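Local coordinates for extracellular solute-binding protein (Bordetella parapertussis, PDB 3PU5), which probably binds a small solute, perhaps a polyamine, outside the cytoplasmic membrane and delivers it to a transporter, at residues 105-113 with 271-280. Sequence-based numbering, arbitrary orientation.
Sequences GSLYDYSSV and FCEAMYYGAV
Tyr110 and Gly278 grip each other through their backbones: Tyr110 N donates to Gly278 O and Gly278 N to Tyr110 O, 2.9 Å each, forming a single antiparallel hydrogen-bonded bridge. The Tyr110 ring folds back over the same glycine, because its CG sits between the backbone N and the carbonyl carbon (chi1 66°). Gly278 CA lies 3.7 Å from the ring centroid in a CH-pi contact over the face, while Ala279 O meets the ring edge at CE2, 3.2 Å away. On the other side of the paired backbones, the Asp109 carboxylate slants over the Tyr277 ring, their planes 22° apart, with Asp109 CG 3.4 Å from Tyr277 CD2. Asp109 OD2 lies at the edge of the Phe271 ring, 3.5 Å from Phe271 CE2. Further along, Val280 wedges its two methyls against Leu107 and Tyr108, CG2 coming 3.4 Å from Leu107 O.

In this two-lobed periplasmic binding protein fold, residues 108-110 link two strands of the antiparallel sheet; Tyr276 ends helix 265-275, and the chain then runs extended through 277-279 past Tyr110. Tyr277 N bonds back to Cys272 O (2.9 Å), the 6→1 bond of a Schellman-like C-cap, with Tyr276 at the positive-phi position. In the next shell, Tyr110 OH bonds to Pro295 O and its ring meets that of Phe97. The Gln268 side chain bonds both Tyr108 O and Val280 N, and Phe17 from helix 15-33 meets Phe271 edge-to-face.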
ATOM      1  N   GLY A 105      16.138  -0.329  -1.984  1.00 12.41           N
ATOM      2  CA  GLY A 105      14.781  -0.742  -2.313  1.00 12.53           C
ATOM      3  C   GLY A 105      13.823   0.340  -2.776  1.00 10.99           C
ATOM      4  O   GLY A 105      14.114   1.540  -2.688  1.00 10.09           O
ATOM      5  N   SER A 106      12.665  -0.095  -3.266  1.00  8.87           N
ATOM      6  CA  SER A 106      11.598   0.827  -3.641  1.00  9.05           C
ATOM      7  C   SER A 106      10.240   0.140  -3.601  1.00  9.00           C
ATOM      8  O   SER A 106      10.119  -1.031  -3.963  1.00  9.07           O
ATOM      9  CB  SER A 106      11.843   1.359  -5.052  1.00  8.04           C
ATOM     10  OG  SER A 106      10.803   2.236  -5.433  1.00  8.11           O
ATOM     11  N   LEU A 107       9.210   0.857  -3.163  1.00  7.95           N
ATOM     12  CA  LEU A 107       7.849   0.383  -3.382  1.00  7.83           C
ATOM     13  C   LEU A 107       7.689   0.168  -4.885  1.00  9.34           C
ATOM     14  O   LEU A 107       8.311   0.880  -5.676  1.00  8.45           O
ATOM     15  CB  LEU A 107       6.813   1.393  -2.876  1.00  7.47           C
ATOM     16  CG  LEU A 107       6.319   1.250  -1.431  1.00  8.78           C
ATOM     17  CD1 LEU A 107       7.401   1.677  -0.453  1.00  7.38           C
ATOM     18  CD2 LEU A 107       5.033   2.053  -1.195  1.00  7.73           C
ATOM     19  N   TYR A 108       6.892  -0.823  -5.287  1.00  7.30           N
ATOM     20  CA  TYR A 108       6.678  -1.058  -6.715  1.00  7.53           C
ATOM     21  C   TYR A 108       5.217  -0.951  -7.151  1.00  9.15           C
ATOM     22  O   TYR A 108       4.892  -1.188  -8.311  1.00  9.28           O
ATOM     23  CB  TYR A 108       7.335  -2.358  -7.211  1.00  8.11           C
ATOM     24  CG  TYR A 108       6.805  -3.684  -6.678  1.00  8.35           C
ATOM     25  CD1 TYR A 108       5.894  -4.445  -7.419  1.00  9.37           C
ATOM     26  CD2 TYR A 108       7.289  -4.224  -5.485  1.00  8.39           C
ATOM     27  CE1 TYR A 108       5.450  -5.697  -6.961  1.00 10.45           C
ATOM     28  CE2 TYR A 108       6.849  -5.467  -5.017  1.00  8.46           C
ATOM     29  CZ  TYR A 108       5.934  -6.194  -5.758  1.00 10.90           C
ATOM     30  OH  TYR A 108       5.512  -7.419  -5.294  1.00 11.68           O
ATOM     31  N   ASP A 109       4.354  -0.607  -6.198  1.00  7.92           N
ATOM     32  CA  ASP A 109       3.027  -0.064  -6.489  1.00  9.87           C
ATOM     33  C   ASP A 109       2.541   0.618  -5.212  1.00  9.83           C
ATOM     34  O   ASP A 109       3.145   0.458  -4.155  1.00 10.41           O
ATOM     35  CB  ASP A 109       2.045  -1.150  -6.991  1.00  9.59           C
ATOM     36  CG  ASP A 109       1.592  -2.115  -5.891  1.00 11.61           C
ATOM     37  OD1 ASP A 109       0.938  -1.662  -4.932  1.00 14.05           O
ATOM     38  OD2 ASP A 109       1.863  -3.333  -5.999  1.00 11.63           O
ATOM     39  N   TYR A 110       1.482   1.407  -5.303  1.00 10.45           N
ATOM     40  CA  TYR A 110       0.864   1.920  -4.084  1.00 12.10           C
ATOM     41  C   TYR A 110      -0.663   1.801  -4.154  1.00 10.99           C
ATOM     42  O   TYR A 110      -1.269   2.049  -5.197  1.00 10.90           O
ATOM     43  CB  TYR A 110       1.357   3.350  -3.734  1.00  8.48           C
ATOM     44  CG  TYR A 110       0.956   4.442  -4.706  1.00 12.25           C
ATOM     45  CD1 TYR A 110      -0.272   5.075  -4.593  1.00 10.89           C
ATOM     46  CD2 TYR A 110       1.814   4.851  -5.733  1.00 10.52           C
ATOM     47  CE1 TYR A 110      -0.644   6.071  -5.473  1.00 12.21           C
ATOM     48  CE2 TYR A 110       1.439   5.845  -6.626  1.00 10.31           C
ATOM     49  CZ  TYR A 110       0.209   6.447  -6.493  1.00 12.14           C
ATOM     50  OH  TYR A 110      -0.186   7.434  -7.367  1.00 13.86           O
ATOM     51  N   SER A 111      -1.266   1.346  -3.061  1.00 10.85           N
ATOM     52  CA  SER A 111      -2.719   1.417  -2.901  1.00 10.38           C
ATOM     53  C   SER A 111      -3.005   2.446  -1.823  1.00  9.90           C
ATOM     54  O   SER A 111      -2.208   2.599  -0.891  1.00  8.81           O
ATOM     55  CB  SER A 111      -3.319   0.053  -2.537  1.00 13.13           C
ATOM     56  OG  SER A 111      -2.883  -0.376  -1.264  1.00 16.60           O
ATOM     57  N   SER A 112      -4.123   3.162  -1.954  1.00  9.54           N
ATOM     58  CA  SER A 112      -4.349   4.374  -1.168  1.00  8.61           C
ATOM     59  C   SER A 112      -5.627   4.344  -0.346  1.00  9.06           C
ATOM     60  O   SER A 112      -6.714   4.116  -0.885  1.00  8.36           O
ATOM     61  CB  SER A 112      -4.401   5.602  -2.090  1.00  8.84           C
ATOM     62  OG  SER A 112      -3.229   5.692  -2.862  1.00  8.66           O
ATOM     63  N   VAL A 113      -5.494   4.595   0.953  1.00  8.86           N
ATOM     64  CA  VAL A 113      -6.657   4.747   1.810  1.00  8.57           C
ATOM     65  C   VAL A 113      -7.191   6.172   1.720  1.00  9.80           C
ATOM     66  O   VAL A 113      -6.471   7.142   1.989  1.00  8.72           O
ATOM     67  CB  VAL A 113      -6.355   4.400   3.276  1.00  8.97           C
ATOM     68  CG1 VAL A 113      -7.625   4.551   4.125  1.00  7.49           C
ATOM     69  CG2 VAL A 113      -5.813   2.974   3.379  1.00  8.82           C
ATOM     70  N   PHE A 271       0.806  -3.361 -15.128  1.00  9.60           N
ATOM     71  CA  PHE A 271       0.476  -3.976 -13.845  1.00  9.79           C
ATOM     72  C   PHE A 271      -0.520  -3.119 -13.053  1.00 10.36           C
ATOM     73  O   PHE A 271      -1.536  -3.626 -12.579  1.00 11.28           O
ATOM     74  CB  PHE A 271       1.751  -4.248 -13.026  1.00 10.39           C
ATOM     75  CG  PHE A 271       1.488  -4.834 -11.656  1.00 10.25           C
ATOM     76  CD1 PHE A 271       1.121  -6.169 -11.513  1.00  9.42           C
ATOM     77  CD2 PHE A 271       1.606  -4.046 -10.514  1.00 11.21           C
ATOM     78  CE1 PHE A 271       0.886  -6.713 -10.256  1.00 12.23           C
ATOM     79  CE2 PHE A 271       1.374  -4.578  -9.255  1.00 10.32           C
ATOM     80  CZ  PHE A 271       1.017  -5.916  -9.124  1.00 10.16           C
ATOM     81  N   CYS A 272      -0.253  -1.822 -12.928  1.00  8.91           N
ATOM     82  CA  CYS A 272      -1.100  -0.985 -12.081  1.00  9.23           C
ATOM     83  C   CYS A 272      -2.506  -0.788 -12.651  1.00 11.80           C
ATOM     84  O   CYS A 272      -3.479  -0.751 -11.903  1.00 11.97           O
ATOM     85  CB  CYS A 272      -0.428   0.350 -11.782  1.00  9.56           C
ATOM     86  SG  CYS A 272       1.069   0.155 -10.797  1.00  9.37           S
ATOM     87  N   GLU A 273      -2.621  -0.678 -13.971  1.00 10.47           N
ATOM     88  CA  GLU A 273      -3.936  -0.572 -14.596  1.00 13.01           C
ATOM     89  C   GLU A 273      -4.767  -1.836 -14.361  1.00 12.58           C
ATOM     90  O   GLU A 273      -5.981  -1.769 -14.144  1.00 12.75           O
ATOM     91  CB  GLU A 273      -3.785  -0.330 -16.096  1.00 13.89           C
ATOM     92  CG  GLU A 273      -3.224   1.042 -16.449  1.00 15.29           C
ATOM     93  CD  GLU A 273      -4.292   2.042 -16.842  1.00 19.82           C
ATOM     94  OE1 GLU A 273      -5.493   1.697 -16.786  1.00 21.21           O
ATOM     95  OE2 GLU A 273      -3.929   3.178 -17.209  1.00 18.26           O
ATOM     96  N   ALA A 274      -4.108  -2.989 -14.427  1.00 12.10           N
ATOM     97  CA  ALA A 274      -4.778  -4.272 -14.229  1.00 12.80           C
ATOM     98  C   ALA A 274      -5.265  -4.438 -12.783  1.00 11.71           C
ATOM     99  O   ALA A 274      -6.340  -4.987 -12.533  1.00 10.60           O
ATOM    100  CB  ALA A 274      -3.833  -5.414 -14.611  1.00 13.46           C
HETATM  101  N   MSE A 275      -4.468  -3.948 -11.834  1.00 10.36           N
HETATM  102  CA  MSE A 275      -4.765  -4.123 -10.413  1.00 10.97           C
HETATM  103  C   MSE A 275      -5.501  -2.944  -9.783  1.00 10.89           C
HETATM  104  O   MSE A 275      -5.854  -3.010  -8.609  1.00 10.53           O
HETATM  105  CB  MSE A 275      -3.477  -4.367  -9.623  1.00  9.06           C
HETATM  106  CG  MSE A 275      -2.781  -5.649  -9.985  1.00 11.77           C
HETATM  107 SE   MSE A 275      -3.839  -7.211  -9.445  1.00 28.13          SE
HETATM  108  CE  MSE A 275      -3.813  -6.961  -7.494  1.00 15.88           C
ATOM    109  N   TYR A 276      -5.732  -1.875 -10.545  1.00  9.21           N
ATOM    110  CA  TYR A 276      -6.244  -0.621  -9.968  1.00 11.96           C
ATOM    111  C   TYR A 276      -5.334  -0.106  -8.843  1.00 10.82           C
ATOM    112  O   TYR A 276      -5.803   0.282  -7.764  1.00 10.03           O
ATOM    113  CB  TYR A 276      -7.688  -0.760  -9.463  1.00 13.44           C
ATOM    114  CG  TYR A 276      -8.721  -0.957 -10.557  1.00 15.87           C
ATOM    115  CD1 TYR A 276      -8.704  -2.093 -11.358  1.00 20.01           C
ATOM    116  CD2 TYR A 276      -9.729  -0.031 -10.764  1.00 16.50           C
ATOM    117  CE1 TYR A 276      -9.648  -2.285 -12.350  1.00 25.05           C
ATOM    118  CE2 TYR A 276     -10.675  -0.207 -11.753  1.00 17.45           C
ATOM    119  CZ  TYR A 276     -10.632  -1.333 -12.541  1.00 24.68           C
ATOM    120  OH  TYR A 276     -11.576  -1.522 -13.525  1.00 28.14           O
ATOM    121  N   TYR A 277      -4.032  -0.111  -9.116  1.00 10.80           N
ATOM    122  CA  TYR A 277      -3.026   0.452  -8.222  1.00 10.78           C
ATOM    123  C   TYR A 277      -2.445   1.724  -8.825  1.00 11.90           C
ATOM    124  O   TYR A 277      -2.595   1.985 -10.028  1.00  9.89           O
ATOM    125  CB  TYR A 277      -1.860  -0.518  -8.031  1.00  9.90           C
ATOM    126  CG  TYR A 277      -2.144  -1.766  -7.222  1.00 11.32           C
ATOM    127  CD1 TYR A 277      -3.187  -1.820  -6.301  1.00 12.54           C
ATOM    128  CD2 TYR A 277      -1.338  -2.884  -7.358  1.00 10.42           C
ATOM    129  CE1 TYR A 277      -3.423  -2.969  -5.552  1.00 11.52           C
ATOM    130  CE2 TYR A 277      -1.566  -4.030  -6.621  1.00 11.45           C
ATOM    131  CZ  TYR A 277      -2.600  -4.068  -5.720  1.00 12.98           C
ATOM    132  OH  TYR A 277      -2.801  -5.220  -4.991  1.00 12.21           O
ATOM    133  N   GLY A 278      -1.754   2.498  -7.985  1.00  9.58           N
ATOM    134  CA  GLY A 278      -0.973   3.624  -8.450  1.00 10.24           C
ATOM    135  C   GLY A 278       0.459   3.211  -8.746  1.00 10.69           C
ATOM    136  O   GLY A 278       1.055   2.459  -7.979  1.00  8.65           O
ATOM    137  N   ALA A 279       1.003   3.712  -9.856  1.00  8.49           N
ATOM    138  CA  ALA A 279       2.377   3.425 -10.259  1.00 10.34           C
ATOM    139  C   ALA A 279       3.354   4.337  -9.540  1.00 10.67           C
ATOM    140  O   ALA A 279       3.062   5.516  -9.312  1.00 10.32           O
ATOM    141  CB  ALA A 279       2.534   3.596 -11.755  1.00  9.91           C
ATOM    142  N   VAL A 280       4.520   3.797  -9.200  1.00  8.12           N
ATOM    143  CA  VAL A 280       5.563   4.586  -8.549  1.00  8.81           C
ATOM    144  C   VAL A 280       6.488   5.269  -9.566  1.00  9.85           C
ATOM    145  O   VAL A 280       7.373   6.034  -9.198  1.00 10.93           O
ATOM    146  CB  VAL A 280       6.401   3.729  -7.579  1.00  9.04           C
ATOM    147  CG1 VAL A 280       5.504   3.133  -6.489  1.00  7.31           C
ATOM    148  CG2 VAL A 280       7.129   2.622  -8.342  1.00  7.47           C
TER